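Local coordinates for hypothetical conserved protein TTC0263 (Thermus thermophilus, PDB 2PL2) that is of unknown function but folds as an all-helical tetratricopeptide-repeat protein, a family whose members commonly serve as scaffolds for protein-protein binding, at residues R116-H121 / A146-P151; K136-L141 / E159-M164; Q173-L178 / V189-A194. One frame throughout, in Å; residues are numbered along the deposited sequence.

Contact 1 of 3, residues R116-H121 / A146-P151; sequences RYAPLH and ALEDTP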
loop_
_atom_site.group_PDB
_atom_site.type_symbol
_atom_site.label_atom_id
_atom_site.label_comp_id
_atom_site.label_asym_id
_atom_site.label_seq_id
_atom_site.Cartn_x
_atom_site.Cartn_y
_atom_site.Cartn_z
ATOM N N ARG A 116 15.823 -8.147 -22.883
ATOM C CA ARG A 116 15.606 -6.731 -23.142
ATOM C C ARG A 116 14.360 -6.136 -22.493
ATOM O O ARG A 116 13.873 -5.103 -22.937
ATOM C CB ARG A 116 15.542 -6.490 -24.653
ATOM C CG ARG A 116 16.807 -6.844 -25.420
ATOM C CD ARG A 116 16.567 -6.645 -26.909
ATOM N NE ARG A 116 16.056 -5.306 -27.199
ATOM C CZ ARG A 116 15.231 -5.017 -28.204
ATOM N NH1 ARG A 116 14.816 -5.976 -29.025
ATOM N NH2 ARG A 116 14.818 -3.767 -28.388
ATOM N N TYR A 117 13.845 -6.776 -21.447
ATOM C CA TYR A 117 12.651 -6.265 -20.772
ATOM C C TYR A 117 13.008 -5.384 -19.565
ATOM O O TYR A 117 13.469 -5.873 -18.532
ATOM C CB TYR A 117 11.756 -7.431 -20.340
ATOM C CG TYR A 117 10.368 -7.004 -19.915
ATOM C CD1 TYR A 117 9.558 -6.262 -20.774
ATOM C CD2 TYR A 117 9.876 -7.316 -18.646
ATOM C CE1 TYR A 117 8.295 -5.839 -20.388
ATOM C CE2 TYR A 117 8.613 -6.895 -18.251
ATOM C CZ TYR A 117 7.828 -6.155 -19.126
ATOM O OH TYR A 117 6.573 -5.727 -18.743
ATOM N N ALA A 118 12.781 -4.081 -19.710
ATOM C CA ALA A 118 13.097 -3.101 -18.664
ATOM C C ALA A 118 12.609 -3.445 -17.258
ATOM O O ALA A 118 13.387 -3.400 -16.299
ATOM C CB ALA A 118 12.568 -1.729 -19.065
ATOM N N PRO A 119 11.313 -3.775 -17.109
ATOM C CA PRO A 119 10.766 -4.116 -15.796
ATOM C C PRO A 119 11.577 -5.152 -15.030
ATOM O O PRO A 119 11.777 -5.014 -13.821
ATOM C CB PRO A 119 9.360 -4.590 -16.129
ATOM C CG PRO A 119 9.002 -3.701 -17.296
ATOM C CD PRO A 119 10.247 -3.762 -18.128
ATOM N N LEU A 120 12.057 -6.179 -15.731
ATOM C CA LEU A 120 12.844 -7.227 -15.082
ATOM C C LEU A 120 14.082 -6.663 -14.424
ATOM O O LEU A 120 14.323 -6.892 -13.239
ATOM C CB LEU A 120 13.267 -8.308 -16.084
ATOM C CG LEU A 120 12.198 -9.192 -16.723
ATOM C CD1 LEU A 120 12.874 -10.264 -17.566
ATOM C CD2 LEU A 120 11.357 -9.841 -15.638
ATOM N N HIS A 121 14.876 -5.937 -15.202
ATOM C CA HIS A 121 16.099 -5.334 -14.694
ATOM C C HIS A 121 15.793 -4.355 -13.563
ATOM O O HIS A 121 16.585 -4.187 -12.638
ATOM C CB HIS A 121 16.842 -4.654 -15.847
ATOM C CG HIS A 121 17.367 -5.617 -16.866
ATOM N ND1 HIS A 121 18.443 -6.454 -16.620
ATOM C CD2 HIS A 121 16.938 -5.925 -18.110
ATOM C CE1 HIS A 121 18.646 -7.229 -17.663
ATOM N NE2 HIS A 121 17.741 -6.928 -18.589
ATOM N N ALA A 146 19.068 1.878 -19.419
ATOM C CA ALA A 146 19.634 1.791 -20.764
ATOM C C ALA A 146 18.587 1.268 -21.743
ATOM O O ALA A 146 18.600 1.616 -22.925
ATOM C CB ALA A 146 20.840 0.886 -20.756
ATOM N N LEU A 147 17.669 0.441 -21.247
ATOM C CA LEU A 147 16.599 -0.111 -22.084
ATOM C C LEU A 147 15.421 0.851 -22.207
ATOM O O LEU A 147 14.845 1.006 -23.275
ATOM C CB LEU A 147 16.109 -1.432 -21.497
ATOM C CG LEU A 147 17.128 -2.569 -21.490
ATOM C CD1 LEU A 147 16.629 -3.707 -20.615
ATOM C CD2 LEU A 147 17.360 -3.029 -22.927
ATOM N N GLU A 148 15.067 1.499 -21.105
ATOM C CA GLU A 148 13.947 2.439 -21.095
ATOM C C GLU A 148 14.254 3.549 -20.107
ATOM O O GLU A 148 14.198 3.314 -18.905
ATOM C CB GLU A 148 12.661 1.744 -20.634
ATOM C CG GLU A 148 12.176 0.617 -21.505
ATOM C CD GLU A 148 11.127 1.066 -22.495
ATOM O OE1 GLU A 148 10.220 1.820 -22.079
ATOM O OE2 GLU A 148 11.191 0.662 -23.681
ATOM N N ASP A 149 14.586 4.742 -20.591
ATOM C CA ASP A 149 14.862 5.854 -19.679
ATOM C C ASP A 149 13.487 6.389 -19.307
ATOM O O ASP A 149 12.764 6.888 -20.167
ATOM C CB ASP A 149 15.673 6.958 -20.371
ATOM C CG ASP A 149 16.084 8.075 -19.414
ATOM O OD1 ASP A 149 15.270 8.465 -18.550
ATOM O OD2 ASP A 149 17.220 8.577 -19.526
ATOM N N THR A 150 13.108 6.270 -18.038
ATOM C CA THR A 150 11.791 6.742 -17.632
ATOM C C THR A 150 11.834 7.335 -16.245
ATOM O O THR A 150 12.797 7.125 -15.505
ATOM C CB THR A 150 10.751 5.599 -17.616
ATOM O OG1 THR A 150 10.906 4.833 -16.415
ATOM C CG2 THR A 150 10.929 4.688 -18.822
ATOM N N PRO A 151 10.792 8.093 -15.874
ATOM C CA PRO A 151 10.758 8.703 -14.542
ATOM C C PRO A 151 10.746 7.651 -13.443
ATOM O O PRO A 151 11.455 7.788 -12.433
ATOM C CB PRO A 151 9.479 9.544 -14.576
ATOM C CG PRO A 151 9.373 9.939 -16.025
ATOM C CD PRO A 151 9.734 8.645 -16.736
#
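Leu147 and His121 both hold CG anti to the carbonyl carbon (chi1 -65° and -67°), and from these positions a leucine methyl and a carbon of the imidazole ring meet. Leu147 CD1 lies 3.4 Å from His121 CD2, approaching the ring obliquely, with the two side chains crossing at about a right angle. The same methyl rests against the backbone where 116-121 enters its helix, 3.8 Å from Arg116 C, while CD2, the other branch, reaches Arg116 O at 4.1 Å. A branched leucine suits this place because its two methyls can both lie on the backbone just before the helix. The contact joins the start of helix 118-130 to the end of helix 134-147, successive helices of this tetratricopeptide-repeat fold. Ala118, just after the N-cap position of Tyr117, points its methyl at the other segment; its small size lets the backbones come close, with Ala118 CA 5.7 Å from Leu147 CA. Glu148 has left helical geometry, yet its aliphatic part still packs, CG standing 3.4 Å from Ala118 CB. The polar end of His121 is engaged by its own chain: NE2 is hydrogen-bonded to Pro115 O, which helps fix the ring against Leu147.

Contact 2 of 3, residues K136-L141 / E159-M164; sequences KAEASL and ELYLSM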
loop_
_atom_site.group_PDB
_atom_site.type_symbol
_atom_site.label_atom_id
_atom_site.label_comp_id
_atom_site.label_asym_id
_atom_site.label_seq_id
_atom_site.Cartn_x
_atom_site.Cartn_y
_atom_site.Cartn_z
ATOM N N LYS A 136 25.319 -4.512 -7.184
ATOM C CA LYS A 136 24.568 -5.186 -8.244
ATOM C C LYS A 136 23.286 -4.446 -8.608
ATOM O O LYS A 136 22.839 -4.495 -9.760
ATOM C CB LYS A 136 24.216 -6.627 -7.831
ATOM C CG LYS A 136 25.393 -7.583 -7.665
ATOM C CD LYS A 136 24.889 -9.031 -7.720
ATOM C CE LYS A 136 25.972 -10.059 -7.423
ATOM N NZ LYS A 136 26.361 -10.053 -5.985
ATOM N N ALA A 137 22.702 -3.780 -7.613
ATOM C CA ALA A 137 21.469 -3.022 -7.801
ATOM C C ALA A 137 21.627 -1.895 -8.824
ATOM O O ALA A 137 20.783 -1.720 -9.703
ATOM C CB ALA A 137 21.003 -2.460 -6.472
ATOM N N GLU A 138 22.728 -1.157 -8.720
ATOM C CA GLU A 138 22.999 -0.035 -9.617
ATOM C C GLU A 138 23.151 -0.485 -11.070
ATOM O O GLU A 138 22.554 0.087 -11.989
ATOM C CB GLU A 138 24.259 0.708 -9.146
ATOM C CG GLU A 138 24.722 1.837 -10.072
ATOM C CD GLU A 138 25.880 2.646 -9.495
ATOM O OE1 GLU A 138 26.260 3.654 -10.126
ATOM O OE2 GLU A 138 26.406 2.284 -8.421
ATOM N N ALA A 139 23.949 -1.524 -11.265
ATOM C CA ALA A 139 24.180 -2.088 -12.587
ATOM C C ALA A 139 22.861 -2.540 -13.232
ATOM O O ALA A 139 22.623 -2.295 -14.419
ATOM C CB ALA A 139 25.142 -3.266 -12.477
ATOM N N SER A 140 22.001 -3.199 -12.452
ATOM C CA SER A 140 20.716 -3.671 -12.960
ATOM C C SER A 140 19.826 -2.489 -13.293
ATOM O O SER A 140 19.173 -2.467 -14.338
ATOM C CB SER A 140 20.020 -4.545 -11.920
ATOM O OG SER A 140 20.927 -5.458 -11.345
ATOM N N LEU A 141 19.792 -1.507 -12.394
ATOM C CA LEU A 141 18.980 -0.321 -12.626
ATOM C C LEU A 141 19.497 0.459 -13.827
ATOM O O LEU A 141 18.719 0.890 -14.680
ATOM C CB LEU A 141 18.945 0.558 -11.377
ATOM C CG LEU A 141 18.164 -0.080 -10.224
ATOM C CD1 LEU A 141 17.990 0.924 -9.087
ATOM C CD2 LEU A 141 16.801 -0.545 -10.719
ATOM N N GLU A 159 16.380 6.429 -5.361
ATOM C CA GLU A 159 16.194 5.654 -4.136
ATOM C C GLU A 159 17.416 4.846 -3.774
ATOM O O GLU A 159 17.818 4.835 -2.616
ATOM C CB GLU A 159 14.987 4.726 -4.272
ATOM C CG GLU A 159 13.688 5.386 -3.877
ATOM C CD GLU A 159 13.689 5.797 -2.420
ATOM O OE1 GLU A 159 13.771 4.900 -1.559
ATOM O OE2 GLU A 159 13.610 7.011 -2.137
ATOM N N LEU A 160 18.004 4.155 -4.748
ATOM C CA LEU A 160 19.218 3.378 -4.465
ATOM C C LEU A 160 20.392 4.292 -4.066
ATOM O O LEU A 160 21.315 3.862 -3.383
ATOM C CB LEU A 160 19.622 2.533 -5.675
ATOM C CG LEU A 160 20.942 1.760 -5.527
ATOM C CD1 LEU A 160 20.885 0.813 -4.327
ATOM C CD2 LEU A 160 21.240 1.012 -6.817
ATOM N N TYR A 161 20.354 5.556 -4.487
ATOM C CA TYR A 161 21.421 6.487 -4.134
ATOM C C TYR A 161 21.274 6.998 -2.712
ATOM O O TYR A 161 22.273 7.299 -2.043
ATOM C CB TYR A 161 21.474 7.649 -5.119
ATOM C CG TYR A 161 22.076 7.250 -6.436
ATOM C CD1 TYR A 161 23.117 6.331 -6.478
ATOM C CD2 TYR A 161 21.618 7.782 -7.634
ATOM C CE1 TYR A 161 23.684 5.948 -7.669
ATOM C CE2 TYR A 161 22.186 7.403 -8.847
ATOM C CZ TYR A 161 23.221 6.478 -8.848
ATOM O OH TYR A 161 23.791 6.055 -10.016
ATOM N N LEU A 162 20.034 7.096 -2.244
ATOM C CA LEU A 162 19.805 7.531 -0.874
ATOM C C LEU A 162 20.258 6.411 0.056
ATOM O O LEU A 162 20.816 6.661 1.124
ATOM C CB LEU A 162 18.328 7.868 -0.651
ATOM C CG LEU A 162 17.936 9.236 -1.221
ATOM C CD1 LEU A 162 16.478 9.526 -0.960
ATOM C CD2 LEU A 162 18.803 10.301 -0.581
ATOM N N SER A 163 20.043 5.173 -0.377
ATOM C CA SER A 163 20.437 3.998 0.397
ATOM C C SER A 163 21.961 3.885 0.465
ATOM O O SER A 163 22.518 3.509 1.499
ATOM C CB SER A 163 19.877 2.724 -0.241
ATOM O OG SER A 163 20.634 2.356 -1.384
ATOM N N MET A 164 22.624 4.202 -0.647
ATOM C CA MET A 164 24.080 4.144 -0.727
ATOM C C MET A 164 24.738 5.371 -0.099
ATOM O O MET A 164 25.924 5.343 0.240
ATOM C CB MET A 164 24.538 4.020 -2.189
ATOM C CG MET A 164 24.192 2.707 -2.856
ATOM S SD MET A 164 24.831 2.580 -4.528
ATOM C CE MET A 164 23.558 3.289 -5.402
#
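Helix segments 136-141 and 159-164 run nearly antiparallel, at 163° between their directions, with axes 10.7 Å apart, and Leu160 is the main side chain between them. It holds CG anti to its backbone N (chi1 176°), and its CD2 methyl settles against the neighbouring helix 3.2 Å from Glu138 N and 3.5 Å from Ala137 CB. Alanine suits position 137 because its short side chain leaves the helix surface accessible to this methyl, while Leu141 CD1 packs against the same methyl at 4.0 Å. Helices 134-147 and 151-164 are consecutive in the chain, and such antiparallel neighbours are what build a tetratricopeptide-repeat array. Beside the apolar centre the chemistry turns polar: Glu138, extended beyond CG, crosses Tyr161 at about a right angle, and Tyr161 OH gives a weak hydrogen bond to OE1 of Glu138 at 3.4 Å. The carboxylate and ring planes stand 88° apart, with OE1 at the ring edge. Stronger partners for OE1 are Lys142 and Arg166, whose salt bridges would favour the ionised carboxylate. Met164, an unbranched and flexible side chain, flanks the other oxygen, its SD 4.2 Å from Glu138 OE2.

Contact 3 of 3, residues Q173-L178 / V189-A194; sequences QYAKAL and VRYASA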
loop_
_atom_site.group_PDB
_atom_site.type_symbol
_atom_site.label_atom_id
_atom_site.label_comp_id
_atom_site.label_asym_id
_atom_site.label_seq_id
_atom_site.Cartn_x
_atom_site.Cartn_y
_atom_site.Cartn_z
ATOM N N GLN A 173 19.090 12.574 -10.032
ATOM C CA GLN A 173 18.182 11.660 -10.727
ATOM C C GLN A 173 16.721 12.109 -10.612
ATOM O O GLN A 173 15.919 11.890 -11.538
ATOM C CB GLN A 173 18.346 10.231 -10.194
ATOM C CG GLN A 173 19.660 9.557 -10.631
ATOM C CD GLN A 173 19.676 9.257 -12.109
ATOM O OE1 GLN A 173 18.645 9.309 -12.775
ATOM N NE2 GLN A 173 20.843 8.928 -12.633
ATOM N N TYR A 174 16.370 12.743 -9.491
ATOM C CA TYR A 174 14.996 13.232 -9.328
ATOM C C TYR A 174 14.792 14.420 -10.267
ATOM O O TYR A 174 13.761 14.528 -10.948
ATOM C CB TYR A 174 14.724 13.658 -7.872
ATOM C CG TYR A 174 14.472 12.509 -6.906
ATOM C CD1 TYR A 174 13.471 11.579 -7.150
ATOM C CD2 TYR A 174 15.188 12.395 -5.722
ATOM C CE1 TYR A 174 13.189 10.571 -6.252
ATOM C CE2 TYR A 174 14.917 11.391 -4.806
ATOM C CZ TYR A 174 13.908 10.477 -5.077
ATOM O OH TYR A 174 13.614 9.463 -4.186
ATOM N N ALA A 175 15.785 15.313 -10.301
ATOM C CA ALA A 175 15.734 16.508 -11.160
ATOM C C ALA A 175 15.507 16.083 -12.614
ATOM O O ALA A 175 14.745 16.717 -13.351
ATOM C CB ALA A 175 17.028 17.302 -11.033
ATOM N N LYS A 176 16.163 15.001 -13.026
ATOM C CA LYS A 176 15.992 14.497 -14.386
ATOM C C LYS A 176 14.595 13.898 -14.545
ATOM O O LYS A 176 13.867 14.217 -15.488
ATOM C CB LYS A 176 17.035 13.425 -14.701
ATOM C CG LYS A 176 16.970 12.951 -16.147
ATOM C CD LYS A 176 17.204 14.120 -17.107
ATOM C CE LYS A 176 16.733 13.809 -18.517
ATOM N NZ LYS A 176 17.522 12.716 -19.159
ATOM N N ALA A 177 14.230 13.016 -13.616
ATOM C CA ALA A 177 12.916 12.380 -13.635
ATOM C C ALA A 177 11.840 13.449 -13.722
ATOM O O ALA A 177 10.875 13.306 -14.469
ATOM C CB ALA A 177 12.722 11.519 -12.378
ATOM N N LEU A 178 12.016 14.537 -12.974
ATOM C CA LEU A 178 11.039 15.633 -13.003
ATOM C C LEU A 178 11.010 16.409 -14.315
ATOM O O LEU A 178 10.043 17.109 -14.594
ATOM C CB LEU A 178 11.255 16.586 -11.823
ATOM C CG LEU A 178 10.479 16.108 -10.585
ATOM C CD1 LEU A 178 11.002 16.768 -9.344
ATOM C CD2 LEU A 178 8.984 16.390 -10.787
ATOM N N VAL A 189 7.284 15.307 -4.245
ATOM C CA VAL A 189 7.393 14.978 -2.829
ATOM C C VAL A 189 8.682 14.222 -2.500
ATOM O O VAL A 189 9.304 14.482 -1.479
ATOM C CB VAL A 189 6.182 14.118 -2.350
ATOM C CG1 VAL A 189 6.349 13.760 -0.845
ATOM C CG2 VAL A 189 4.878 14.879 -2.561
ATOM N N ARG A 190 9.088 13.278 -3.346
ATOM C CA ARG A 190 10.306 12.523 -3.064
ATOM C C ARG A 190 11.498 13.445 -3.175
ATOM O O ARG A 190 12.420 13.378 -2.368
ATOM C CB ARG A 190 10.464 11.356 -4.042
ATOM C CG ARG A 190 9.504 10.196 -3.797
ATOM C CD ARG A 190 9.269 9.439 -5.084
ATOM N NE ARG A 190 8.292 8.367 -4.937
ATOM C CZ ARG A 190 8.573 7.153 -4.470
ATOM N NH1 ARG A 190 9.817 6.847 -4.101
ATOM N NH2 ARG A 190 7.607 6.241 -4.372
ATOM N N TYR A 191 11.474 14.310 -4.185
ATOM C CA TYR A 191 12.557 15.265 -4.407
ATOM C C TYR A 191 12.649 16.173 -3.189
ATOM O O TYR A 191 13.724 16.349 -2.606
ATOM C CB TYR A 191 12.256 16.079 -5.660
ATOM C CG TYR A 191 13.359 16.996 -6.091
ATOM C CD1 TYR A 191 14.697 16.632 -5.942
ATOM C CD2 TYR A 191 13.066 18.200 -6.732
ATOM C CE1 TYR A 191 15.711 17.444 -6.430
ATOM C CE2 TYR A 191 14.066 19.010 -7.219
ATOM C CZ TYR A 191 15.385 18.628 -7.070
ATOM O OH TYR A 191 16.375 19.422 -7.586
ATOM N N ALA A 192 11.501 16.723 -2.793
ATOM C CA ALA A 192 11.425 17.607 -1.623
ATOM C C ALA A 192 11.943 16.889 -0.389
ATOM O O ALA A 192 12.880 17.341 0.273
ATOM C CB ALA A 192 9.978 18.065 -1.389
ATOM N N SER A 193 11.339 15.750 -0.084
ATOM C CA SER A 193 11.756 14.990 1.079
ATOM C C SER A 193 13.247 14.666 1.029
ATOM O O SER A 193 13.918 14.626 2.064
ATOM C CB SER A 193 10.940 13.705 1.183
ATOM O OG SER A 193 11.210 13.069 2.411
ATOM N N ALA A 194 13.767 14.444 -0.174
ATOM C CA ALA A 194 15.183 14.144 -0.324
ATOM C C ALA A 194 15.985 15.410 -0.050
ATOM O O ALA A 194 17.004 15.351 0.627
ATOM C CB ALA A 194 15.478 13.612 -1.727
#
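The helical segments 173-178 and 189-194 run antiparallel within 23°, their directions 157° apart and their axes 9.9 Å from each other; the backbones come nearest at Tyr174 and Tyr191, whose CA atoms are 5.9 Å apart. Tyr174 points into the contact and lays one ring face over the backbone of the opposite helix, with Tyr191 N above the ring centre and Arg190 C offset toward the rim. A flat aromatic ring suits this place, since it can lie against a turn of main chain. Around it, CE1 of Tyr174 meets Arg190 CB at 3.6 Å and CE2 meets Ala194 CB at 3.8 Å, the alanine being small enough to let the ring in. Arg190 contributes mainly the root of its side chain here, its far end leading away. Tyr191 answers from the second helix: with CG anti to its backbone N (chi1 -174°), its ring leans obliquely on two side chains of the first helix, both on the same side of its plane, CD1 lying 3.5 Å from Tyr174 CB and CD2 3.6 Å from Leu178 CD1. Its hydroxyl reaches Ala175 CB at 4.1 Å. Beyond this pair of helices, Tyr174 also packs on Ala158 of helix 151-164 and on Arg20 of the second subunit. Close antiparallel packing of successive helices, with large side chains set against small ones, is consistent with the tetratricopeptide-repeat fold.

In the fold
Contacts 1 and 2 share helix 134-147: contact 1 uses its C-terminal end and contact 2 its N-terminal half, and they touch where His121 O packs on Ser140. Contact 2 is the buried one; contacts 1 and 3 are partly buried. Contact 1, where a helix end meets a helix start, relies on a leucine and backbone atoms, whereas contacts 2 and 3 join helix flanks. Of these, contact 2 adds a charged and hydroxyl-bearing margin to an apolar centre, while contact 3 is largely aromatic. Consecutive helices 151-164 and 167-180 connect them, with Tyr161 packed on Gln173, and residues of both contacts touch the second subunit.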